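Long-range contacts in endoglucanase E (Clostridium thermocellum, PDB 2WAO), which is a cellulase hydrolysing internal beta-1,4-glucosidic bonds, whose C-terminal domain is a family 2 carbohydrate esterase with an active site that also binds cello-oligosaccharides: residues D253-C258 with K290-E295; N37-E42 with L82-H87; G51-Q56 with L91-E96. One frame throughout, in Å; residues are numbered along the deposited sequence.

Contact 1: D253-C258 with K290-E295; sequences DAHIFC and KVYFVE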
loop_
_atom_site.group_PDB
_atom_site.type_symbol
_atom_site.label_atom_id
_atom_site.label_comp_id
_atom_site.label_asym_id
_atom_site.label_seq_id
_atom_site.Cartn_x
_atom_site.Cartn_y
_atom_site.Cartn_z
ATOM N N ASP A 253 17.850 11.080 1.287
ATOM C CA ASP A 253 18.658 9.961 1.758
ATOM C C ASP A 253 18.028 8.570 1.461
ATOM O O ASP A 253 18.626 7.544 1.788
ATOM C CB ASP A 253 18.978 10.108 3.281
ATOM C CG ASP A 253 19.552 11.517 3.647
ATOM O OD1 ASP A 253 20.382 12.053 2.883
ATOM O OD2 ASP A 253 19.137 12.127 4.674
ATOM N N ALA A 254 16.828 8.528 0.850
ATOM C CA ALA A 254 16.142 7.256 0.632
ATOM C C ALA A 254 16.790 6.410 -0.449
ATOM O O ALA A 254 17.310 6.951 -1.448
ATOM C CB ALA A 254 14.670 7.492 0.275
ATOM N N HIS A 255 16.737 5.087 -0.255
ATOM C CA HIS A 255 17.086 4.097 -1.290
ATOM C C HIS A 255 15.828 3.851 -2.120
ATOM O O HIS A 255 14.774 3.491 -1.553
ATOM C CB HIS A 255 17.531 2.798 -0.641
ATOM C CG HIS A 255 18.790 2.925 0.172
ATOM N ND1 HIS A 255 20.010 2.502 -0.304
ATOM C CD2 HIS A 255 19.021 3.437 1.406
ATOM C CE1 HIS A 255 20.943 2.727 0.609
ATOM N NE2 HIS A 255 20.370 3.296 1.661
ATOM N N ILE A 256 15.923 4.030 -3.442
ATOM C CA ILE A 256 14.698 3.959 -4.293
ATOM C C ILE A 256 14.762 2.687 -5.158
ATOM O O ILE A 256 15.726 2.508 -5.937
ATOM C CB ILE A 256 14.533 5.221 -5.197
ATOM C CG1 ILE A 256 14.448 6.492 -4.310
ATOM C CG2 ILE A 256 13.269 5.093 -6.142
ATOM C CD1 ILE A 256 14.479 7.831 -5.130
ATOM N N PHE A 257 13.742 1.833 -5.044
ATOM C CA PHE A 257 13.691 0.548 -5.804
ATOM C C PHE A 257 12.625 0.647 -6.867
ATOM O O PHE A 257 11.438 0.841 -6.536
ATOM C CB PHE A 257 13.404 -0.611 -4.830
ATOM C CG PHE A 257 14.545 -0.890 -3.919
ATOM C CD1 PHE A 257 15.486 -1.885 -4.249
ATOM C CD2 PHE A 257 14.680 -0.184 -2.713
ATOM C CE1 PHE A 257 16.560 -2.151 -3.400
ATOM C CE2 PHE A 257 15.759 -0.441 -1.868
ATOM C CZ PHE A 257 16.690 -1.414 -2.199
ATOM N N CYS A 258 13.052 0.588 -8.128
ATOM C CA CYS A 258 12.144 0.703 -9.299
ATOM C C CYS A 258 11.818 -0.688 -9.845
ATOM O O CYS A 258 12.739 -1.442 -10.236
ATOM C CB CYS A 258 12.815 1.538 -10.392
ATOM S SG CYS A 258 13.161 3.208 -9.841
ATOM N N LYS A 290 21.780 5.424 -5.338
ATOM C CA LYS A 290 20.739 4.814 -4.505
ATOM C C LYS A 290 19.381 4.720 -5.217
ATOM O O LYS A 290 18.344 4.909 -4.605
ATOM C CB LYS A 290 20.630 5.560 -3.181
ATOM C CG LYS A 290 21.949 5.469 -2.389
ATOM C CD LYS A 290 22.023 6.512 -1.307
ATOM C CE LYS A 290 20.971 6.240 -0.265
ATOM N NZ LYS A 290 21.288 6.956 1.043
ATOM N N VAL A 291 19.417 4.394 -6.513
ATOM C CA VAL A 291 18.254 4.057 -7.338
ATOM C C VAL A 291 18.624 2.681 -7.943
ATOM O O VAL A 291 19.721 2.492 -8.525
ATOM C CB VAL A 291 18.000 5.038 -8.444
ATOM C CG1 VAL A 291 16.689 4.627 -9.173
ATOM C CG2 VAL A 291 17.775 6.374 -7.839
ATOM N N TYR A 292 17.724 1.735 -7.741
ATOM C CA TYR A 292 17.924 0.312 -8.099
ATOM C C TYR A 292 16.783 -0.217 -8.918
ATOM O O TYR A 292 15.653 0.306 -8.869
ATOM C CB TYR A 292 18.016 -0.550 -6.854
ATOM C CG TYR A 292 18.890 0.057 -5.765
ATOM C CD1 TYR A 292 20.285 0.144 -5.918
ATOM C CD2 TYR A 292 18.315 0.523 -4.599
ATOM C CE1 TYR A 292 21.103 0.696 -4.870
ATOM C CE2 TYR A 292 19.105 1.098 -3.545
ATOM C CZ TYR A 292 20.491 1.187 -3.728
ATOM O OH TYR A 292 21.229 1.732 -2.702
ATOM N N PHE A 293 17.080 -1.296 -9.630
ATOM C CA PHE A 293 16.076 -2.015 -10.398
ATOM C C PHE A 293 15.714 -3.400 -9.814
ATOM O O PHE A 293 16.604 -4.163 -9.372
ATOM C CB PHE A 293 16.545 -2.190 -11.850
ATOM C CG PHE A 293 15.553 -2.917 -12.702
ATOM C CD1 PHE A 293 14.347 -2.301 -13.067
ATOM C CD2 PHE A 293 15.810 -4.236 -13.134
ATOM C CE1 PHE A 293 13.403 -2.944 -13.849
ATOM C CE2 PHE A 293 14.863 -4.905 -13.923
ATOM C CZ PHE A 293 13.643 -4.258 -14.276
ATOM N N VAL A 294 14.423 -3.723 -9.835
ATOM C CA VAL A 294 13.974 -5.090 -9.423
ATOM C C VAL A 294 12.937 -5.590 -10.401
ATOM O O VAL A 294 11.997 -4.874 -10.743
ATOM C CB VAL A 294 13.366 -5.136 -7.982
ATOM C CG1 VAL A 294 12.996 -6.580 -7.554
ATOM C CG2 VAL A 294 14.260 -4.409 -6.954
ATOM N N GLU A 295 13.136 -6.807 -10.902
ATOM C CA GLU A 295 12.096 -7.440 -11.733
ATOM C C GLU A 295 11.465 -8.641 -11.029
ATOM O O GLU A 295 12.182 -9.578 -10.594
ATOM C CB GLU A 295 12.627 -7.851 -13.104
ATOM C CG GLU A 295 11.473 -8.459 -13.943
ATOM C CD GLU A 295 11.844 -8.754 -15.414
ATOM O OE1 GLU A 295 12.995 -8.403 -15.824
ATOM O OE2 GLU A 295 10.945 -9.302 -16.128
#
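Ile-256, Phe-257 and Cys-258 pair in parallel register with Val-291, Tyr-292 and Phe-293, the axes of segments 255-258 and 291-295 inclined at 32° and 4.6 Å apart at closest. This is the last beta-alpha-beta crossover of the SGNH-hydrolase sheet: helix 266-285 carries the chain from strand 255-260 to the edge strand 291-295. The backbone bonds interlock as parallel pairing requires, Ile-256 N giving to Lys-290 O and Ile-256 O receiving Tyr-292 N, then Cys-258 N giving to Tyr-292 O and Cys-258 O receiving Val-294 N. On the face that holds Ile-256, Val-291 and Cys-258, contacts are looser, with Cys-258 SG 3.9 Å from Val-291 CG1; helices 233-250 and 266-285 cover it. The opposite face carries an aromatic cluster under helix 313-331. Tyr-292 CD2 lies above the Phe-257 ring, offset toward its rim and 3.4 Å from Phe-257 CE1, with the two planes at 40°. Val-294 CG2 closes on the edge of the same Phe-257 ring. Toward the start of strand 255-260, Tyr-292 OH and His-255 ND1 share a hydrogen bond of 2.8 Å that joins the two rings rim to rim. Lys-290 roofs the imidazole, its CE 3.6 Å from the His-255 ring centroid and almost on the normal. A bend at chi3 (66°) places that CE, and beyond it Lys-290 NZ donates to Asp-253 O at 2.8 Å, from above the carbonyl plane.

Contact 2: N37-E42 with L82-H87; sequences NFYGTE and LAEGAH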
loop_
_atom_site.group_PDB
_atom_site.type_symbol
_atom_site.label_atom_id
_atom_site.label_comp_id
_atom_site.label_asym_id
_atom_site.label_seq_id
_atom_site.Cartn_x
_atom_site.Cartn_y
_atom_site.Cartn_z
ATOM N N ASN A 37 -2.281 -0.724 22.339
ATOM C CA ASN A 37 -2.377 -1.727 23.381
ATOM C C ASN A 37 -3.557 -1.422 24.298
ATOM O O ASN A 37 -3.820 -0.263 24.593
ATOM C CB ASN A 37 -1.092 -1.736 24.223
ATOM C CG ASN A 37 0.131 -2.216 23.430
ATOM O OD1 ASN A 37 0.135 -3.311 22.856
ATOM N ND2 ASN A 37 1.159 -1.395 23.405
ATOM N N PHE A 38 -4.304 -2.446 24.691
ATOM C CA PHE A 38 -5.393 -2.235 25.639
ATOM C C PHE A 38 -5.374 -3.320 26.700
ATOM O O PHE A 38 -4.844 -4.430 26.485
ATOM C CB PHE A 38 -6.769 -2.141 24.961
ATOM C CG PHE A 38 -7.256 -3.431 24.377
ATOM C CD1 PHE A 38 -8.168 -4.241 25.082
ATOM C CD2 PHE A 38 -6.835 -3.831 23.111
ATOM C CE1 PHE A 38 -8.635 -5.475 24.550
ATOM C CE2 PHE A 38 -7.315 -5.051 22.556
ATOM C CZ PHE A 38 -8.230 -5.881 23.303
ATOM N N TYR A 39 -5.962 -2.981 27.834
ATOM C CA TYR A 39 -6.168 -3.932 28.914
ATOM C C TYR A 39 -7.655 -4.263 28.935
ATOM O O TYR A 39 -8.491 -3.377 28.955
ATOM C CB TYR A 39 -5.762 -3.344 30.275
ATOM C CG TYR A 39 -5.777 -4.404 31.363
ATOM C CD1 TYR A 39 -4.627 -5.122 31.671
ATOM C CD2 TYR A 39 -6.958 -4.733 32.025
ATOM C CE1 TYR A 39 -4.635 -6.128 32.657
ATOM C CE2 TYR A 39 -6.982 -5.744 33.017
ATOM C CZ TYR A 39 -5.811 -6.432 33.312
ATOM O OH TYR A 39 -5.803 -7.427 34.272
ATOM N N GLY A 40 -7.979 -5.538 28.902
ATOM C CA GLY A 40 -9.393 -5.937 29.088
ATOM C C GLY A 40 -9.689 -7.246 28.390
ATOM O O GLY A 40 -8.793 -8.092 28.263
ATOM N N THR A 41 -10.938 -7.397 27.961
ATOM C CA THR A 41 -11.387 -8.643 27.337
ATOM C C THR A 41 -11.958 -8.416 25.935
ATOM O O THR A 41 -12.213 -9.367 25.209
ATOM C CB THR A 41 -12.493 -9.332 28.190
ATOM O OG1 THR A 41 -13.673 -8.504 28.186
ATOM C CG2 THR A 41 -11.995 -9.573 29.615
ATOM N N GLU A 42 -12.187 -7.155 25.590
ATOM C CA GLU A 42 -12.893 -6.782 24.362
ATOM C C GLU A 42 -12.474 -5.398 23.871
ATOM O O GLU A 42 -11.950 -4.588 24.640
ATOM C CB GLU A 42 -14.405 -6.774 24.596
ATOM C CG GLU A 42 -14.817 -5.723 25.634
ATOM C CD GLU A 42 -16.315 -5.687 25.869
ATOM O OE1 GLU A 42 -17.062 -5.349 24.941
ATOM O OE2 GLU A 42 -16.743 -5.984 26.996
ATOM N N LEU A 82 -11.853 -12.396 25.277
ATOM C CA LEU A 82 -10.424 -12.660 25.508
ATOM C C LEU A 82 -10.148 -12.823 26.993
ATOM O O LEU A 82 -10.850 -12.237 27.823
ATOM C CB LEU A 82 -9.543 -11.513 24.970
ATOM C CG LEU A 82 -9.718 -11.087 23.507
ATOM C CD1 LEU A 82 -8.985 -9.766 23.259
ATOM C CD2 LEU A 82 -9.202 -12.188 22.516
ATOM N N ALA A 83 -9.104 -13.588 27.310
ATOM C CA ALA A 83 -8.562 -13.631 28.678
ATOM C C ALA A 83 -8.221 -12.207 29.078
ATOM O O ALA A 83 -7.550 -11.486 28.333
ATOM C CB ALA A 83 -7.310 -14.519 28.748
ATOM N N GLU A 84 -8.708 -11.792 30.244
ATOM C CA GLU A 84 -8.431 -10.464 30.739
ATOM C C GLU A 84 -6.927 -10.248 30.860
ATOM O O GLU A 84 -6.242 -11.033 31.495
ATOM C CB GLU A 84 -9.105 -10.274 32.091
ATOM C CG GLU A 84 -9.058 -8.858 32.594
ATOM C CD GLU A 84 -9.702 -8.736 33.949
ATOM O OE1 GLU A 84 -10.732 -9.434 34.171
ATOM O OE2 GLU A 84 -9.176 -7.961 34.780
ATOM N N GLY A 85 -6.413 -9.179 30.254
ATOM C CA GLY A 85 -4.998 -8.907 30.279
ATOM C C GLY A 85 -4.670 -7.846 29.265
ATOM O O GLY A 85 -5.560 -7.246 28.679
ATOM N N ALA A 86 -3.380 -7.600 29.074
ATOM C CA ALA A 86 -2.939 -6.604 28.083
ATOM C C ALA A 86 -2.959 -7.277 26.709
ATOM O O ALA A 86 -2.517 -8.430 26.560
ATOM C CB ALA A 86 -1.549 -6.079 28.436
ATOM N N HIS A 87 -3.480 -6.576 25.715
ATOM C CA HIS A 87 -3.564 -7.130 24.338
ATOM C C HIS A 87 -3.049 -6.105 23.331
ATOM O O HIS A 87 -3.180 -4.907 23.554
ATOM C CB HIS A 87 -5.016 -7.485 24.013
ATOM C CG HIS A 87 -5.598 -8.500 24.941
ATOM N ND1 HIS A 87 -5.228 -9.824 24.905
ATOM C CD2 HIS A 87 -6.478 -8.381 25.967
ATOM C CE1 HIS A 87 -5.867 -10.488 25.861
ATOM N NE2 HIS A 87 -6.625 -9.633 26.522
#
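Phe-38 CG stands between its backbone N and carbonyl carbon (chi1 69°), a position from which the ring passes beneath His-87 CB; His-87 CG is anti to its own carbonyl carbon (chi1 -60°), which sets the imidazole. His-87 CB lies over the Phe-38 ring, 3.9 Å from the centroid, a CH-pi contact offset toward the rim. Leu-82 CD1 approaches the edge of the same ring, 4.0 Å from Phe-38 CZ, and also covers one face of the imidazole. Phe-38 and His-87 form a hydrogen-bonded pair between antiparallel strands, in the jelly-roll-like N-terminal domain; Gly-40 and Gly-85 form the next such pair, Gly-40 N reaching Gly-85 O at 3.0 Å. On the other face, Tyr-39 lays its ring over Gly-85, whose CA is 4.1 Å from the ring centroid. Beyond the strand end, Leu-82 N still bonds to Thr-41 O. His-87 NE2 donates to Ala-83 O at 2.8 Å, nearly in the ring plane, and so ties the turn back onto the strand. With His-87 ND1 bonded to the carboxylate of Asp-60, both ring nitrogens face oxygen partners, which would probably favour a protonated imidazole.

Contact 3: G51-Q56 with L91-E96; sequences GENWFQ and LWKRTE
Thr-95 takes over with its side chain where a backbone carbonyl would be expected: Trp-54 N donates to Thr-95 OG1 at 3.0 Å, with 162° at the hydrogen. The hydroxyl reaches this place because OG1 sits between the backbone N and the carbonyl carbon (chi1 39°), while the methyl CG2 turns toward Trp-54 CB. One residue earlier, Arg-94 N still gives to Trp-54 O at 2.8 Å, so both backbone polar groups of Trp-54 are held although strand 85-93 has already ended. The Arg-94 side chain lies across strand 52-59, with CD 3.5 Å from Phe-55 C. A bend at chi3 (51°) sets its NE beside Trp-54 CB, which meets the edge of the guanidinium.

Regular antiparallel pairing resumes with Phe-55 opposite Lys-93, a non-hydrogen-bonded pair, and then Gln-56 with Trp-92, a hydrogen-bonded pair with bonds in both directions. These are neighbouring strands of the esterase's N-terminal beta-sandwich, whose jelly-roll-like sheets face each other across a hydrophobic core. Phe-55 and Leu-91 pack in that core, Phe-55 CB 4.0 Å from Leu-91 CD1, against strands 43-49 and 102-108 of the facing sheet. On the other side, Arg-94 NH2 forms a salt bridge with Glu-139 and Trp-92 NE1 bonds to Ser-154, so that this face is docked on the catalytic domain. Glu-96 OE2 bonds Ser-176, a residue of the glycan pocket.

Two further bonds fix the ends of long side chains. Lys-93 NZ, which also reaches Ala-28 O, donates to Thr-95 O at 3.0 Å from above the carbonyl plane. Trp-54 NE1 gives a nearly straight bond of 2.9 Å to Glu-52 OE2, which lies close to the indole plane and is approached on its anti side.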
loop_
_atom_site.group_PDB
_atom_site.type_symbol
_atom_site.label_atom_id
_atom_site.label_comp_id
_atom_site.label_asym_id
_atom_site.label_seq_id
_atom_site.Cartn_x
_atom_site.Cartn_y
_atom_site.Cartn_z
ATOM N N GLY A 51 -17.337 4.805 1.355
ATOM C CA GLY A 51 -17.723 3.779 0.374
ATOM C C GLY A 51 -17.677 2.407 1.009
ATOM O O GLY A 51 -17.816 2.285 2.229
ATOM N N GLU A 52 -17.500 1.354 0.190
ATOM C CA GLU A 52 -17.432 -0.004 0.723
ATOM C C GLU A 52 -15.986 -0.311 1.116
ATOM O O GLU A 52 -15.197 -0.774 0.293
ATOM C CB GLU A 52 -17.953 -1.069 -0.267
ATOM C CG GLU A 52 -17.983 -2.442 0.387
ATOM C CD GLU A 52 -18.398 -3.550 -0.533
ATOM O OE1 GLU A 52 -18.899 -3.220 -1.633
ATOM O OE2 GLU A 52 -18.207 -4.742 -0.149
ATOM N N ASN A 53 -15.629 0.025 2.337
ATOM C CA ASN A 53 -14.298 -0.290 2.831
ATOM C C ASN A 53 -14.334 -1.519 3.720
ATOM O O ASN A 53 -15.291 -1.741 4.495
ATOM C CB ASN A 53 -13.708 0.906 3.610
ATOM C CG ASN A 53 -13.163 1.982 2.677
ATOM O OD1 ASN A 53 -13.667 3.110 2.632
ATOM N ND2 ASN A 53 -12.135 1.631 1.921
ATOM N N TRP A 54 -13.253 -2.280 3.661
ATOM C CA TRP A 54 -13.123 -3.484 4.441
ATOM C C TRP A 54 -11.939 -3.315 5.363
ATOM O O TRP A 54 -10.939 -2.700 4.965
ATOM C CB TRP A 54 -12.851 -4.691 3.513
ATOM C CG TRP A 54 -14.157 -5.210 2.863
ATOM C CD1 TRP A 54 -14.885 -4.615 1.858
ATOM C CD2 TRP A 54 -14.918 -6.340 3.305
ATOM N NE1 TRP A 54 -16.041 -5.367 1.595
ATOM C CE2 TRP A 54 -16.085 -6.416 2.482
ATOM C CE3 TRP A 54 -14.720 -7.308 4.314
ATOM C CZ2 TRP A 54 -17.051 -7.441 2.624
ATOM C CZ3 TRP A 54 -15.690 -8.329 4.458
ATOM C CH2 TRP A 54 -16.842 -8.369 3.610
ATOM N N PHE A 55 -12.057 -3.939 6.527
ATOM C CA PHE A 55 -11.060 -3.899 7.610
ATOM C C PHE A 55 -10.750 -5.271 8.166
ATOM O O PHE A 55 -11.568 -6.196 8.085
ATOM C CB PHE A 55 -11.525 -3.012 8.759
ATOM C CG PHE A 55 -11.946 -1.639 8.319
ATOM C CD1 PHE A 55 -11.041 -0.582 8.312
ATOM C CD2 PHE A 55 -13.233 -1.446 7.808
ATOM C CE1 PHE A 55 -11.426 0.708 7.829
ATOM C CE2 PHE A 55 -13.633 -0.170 7.341
ATOM C CZ PHE A 55 -12.721 0.897 7.362
ATOM N N GLN A 56 -9.580 -5.392 8.789
ATOM C CA GLN A 56 -9.286 -6.589 9.594
ATOM C C GLN A 56 -8.616 -6.112 10.876
ATOM O O GLN A 56 -7.747 -5.205 10.815
ATOM C CB GLN A 56 -8.338 -7.526 8.850
ATOM C CG GLN A 56 -8.088 -8.869 9.617
ATOM C CD GLN A 56 -7.451 -9.902 8.751
ATOM O OE1 GLN A 56 -7.934 -11.068 8.648
ATOM N NE2 GLN A 56 -6.340 -9.504 8.100
ATOM N N LEU A 91 -5.676 -2.319 13.675
ATOM C CA LEU A 91 -6.899 -2.229 12.840
ATOM C C LEU A 91 -6.485 -1.767 11.430
ATOM O O LEU A 91 -5.986 -0.649 11.263
ATOM C CB LEU A 91 -7.925 -1.280 13.494
ATOM C CG LEU A 91 -9.213 -1.024 12.725
ATOM C CD1 LEU A 91 -9.972 -2.345 12.433
ATOM C CD2 LEU A 91 -10.130 -0.018 13.472
ATOM N N TRP A 92 -6.697 -2.613 10.417
ATOM C CA TRP A 92 -6.073 -2.433 9.096
ATOM C C TRP A 92 -7.119 -2.143 8.019
ATOM O O TRP A 92 -8.140 -2.862 7.907
ATOM C CB TRP A 92 -5.300 -3.712 8.744
ATOM C CG TRP A 92 -4.519 -3.694 7.442
ATOM C CD1 TRP A 92 -5.013 -3.856 6.160
ATOM C CD2 TRP A 92 -3.111 -3.462 7.305
ATOM N NE1 TRP A 92 -3.991 -3.733 5.253
ATOM C CE2 TRP A 92 -2.812 -3.519 5.928
ATOM C CE3 TRP A 92 -2.063 -3.241 8.225
ATOM C CZ2 TRP A 92 -1.501 -3.366 5.433
ATOM C CZ3 TRP A 92 -0.752 -3.068 7.718
ATOM C CH2 TRP A 92 -0.491 -3.174 6.335
ATOM N N LYS A 93 -6.897 -1.079 7.249
ATOM C CA LYS A 93 -7.785 -0.741 6.155
ATOM C C LYS A 93 -7.358 -1.610 4.947
ATOM O O LYS A 93 -6.281 -1.411 4.329
ATOM C CB LYS A 93 -7.706 0.746 5.799
ATOM C CG LYS A 93 -8.715 1.137 4.699
ATOM C CD LYS A 93 -8.542 2.646 4.314
ATOM C CE LYS A 93 -9.737 3.166 3.499
ATOM N NZ LYS A 93 -9.565 3.069 1.981
ATOM N N ARG A 94 -8.170 -2.598 4.632
ATOM C CA ARG A 94 -7.805 -3.524 3.526
ATOM C C ARG A 94 -7.862 -2.901 2.144
ATOM O O ARG A 94 -7.005 -3.191 1.282
ATOM C CB ARG A 94 -8.741 -4.722 3.548
ATOM C CG ARG A 94 -8.548 -5.543 4.787
ATOM C CD ARG A 94 -9.757 -6.509 4.999
ATOM N NE ARG A 94 -10.142 -7.356 3.824
ATOM C CZ ARG A 94 -9.840 -8.653 3.657
ATOM N NH1 ARG A 94 -9.043 -9.321 4.506
ATOM N NH2 ARG A 94 -10.308 -9.307 2.603
ATOM N N THR A 95 -8.897 -2.105 1.946
ATOM C CA THR A 95 -9.319 -1.572 0.656
ATOM C C THR A 95 -8.655 -0.236 0.308
ATOM O O THR A 95 -8.188 0.523 1.174
ATOM C CB THR A 95 -10.848 -1.392 0.649
ATOM O OG1 THR A 95 -11.243 -0.915 1.943
ATOM C CG2 THR A 95 -11.557 -2.745 0.382
ATOM N N GLU A 96 -8.624 0.075 -0.975
ATOM C CA GLU A 96 -7.858 1.227 -1.457
ATOM C C GLU A 96 -8.590 2.570 -1.338
ATOM O O GLU A 96 -9.794 2.649 -0.984
ATOM C CB GLU A 96 -7.433 0.982 -2.897
ATOM C CG GLU A 96 -8.660 0.814 -3.845
ATOM C CD GLU A 96 -8.212 0.511 -5.253
ATOM O OE1 GLU A 96 -7.776 1.451 -5.963
ATOM O OE2 GLU A 96 -8.269 -0.702 -5.627
#

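In the fold
From the N terminus the chain lays down 37-42, then 51-56, and returns as 82-87 and 91-96, so the loops closed by contact 2 (39 intervening residues) and contact 3 (34) cross. Strand 85-93 serves both, pairing with strand 33-40 at one end and strand 52-59 at the other; the centres of contacts 2 and 3 are about 23 Å apart in one antiparallel sheet. Contact 1 follows in series, closing a helical loop of 31 residues in the parallel sheet of the catalytic domain. Its centre lies about 41 Å from that of contact 2 and 29 Å from that of contact 3, which sits nearer the junction of the two domains.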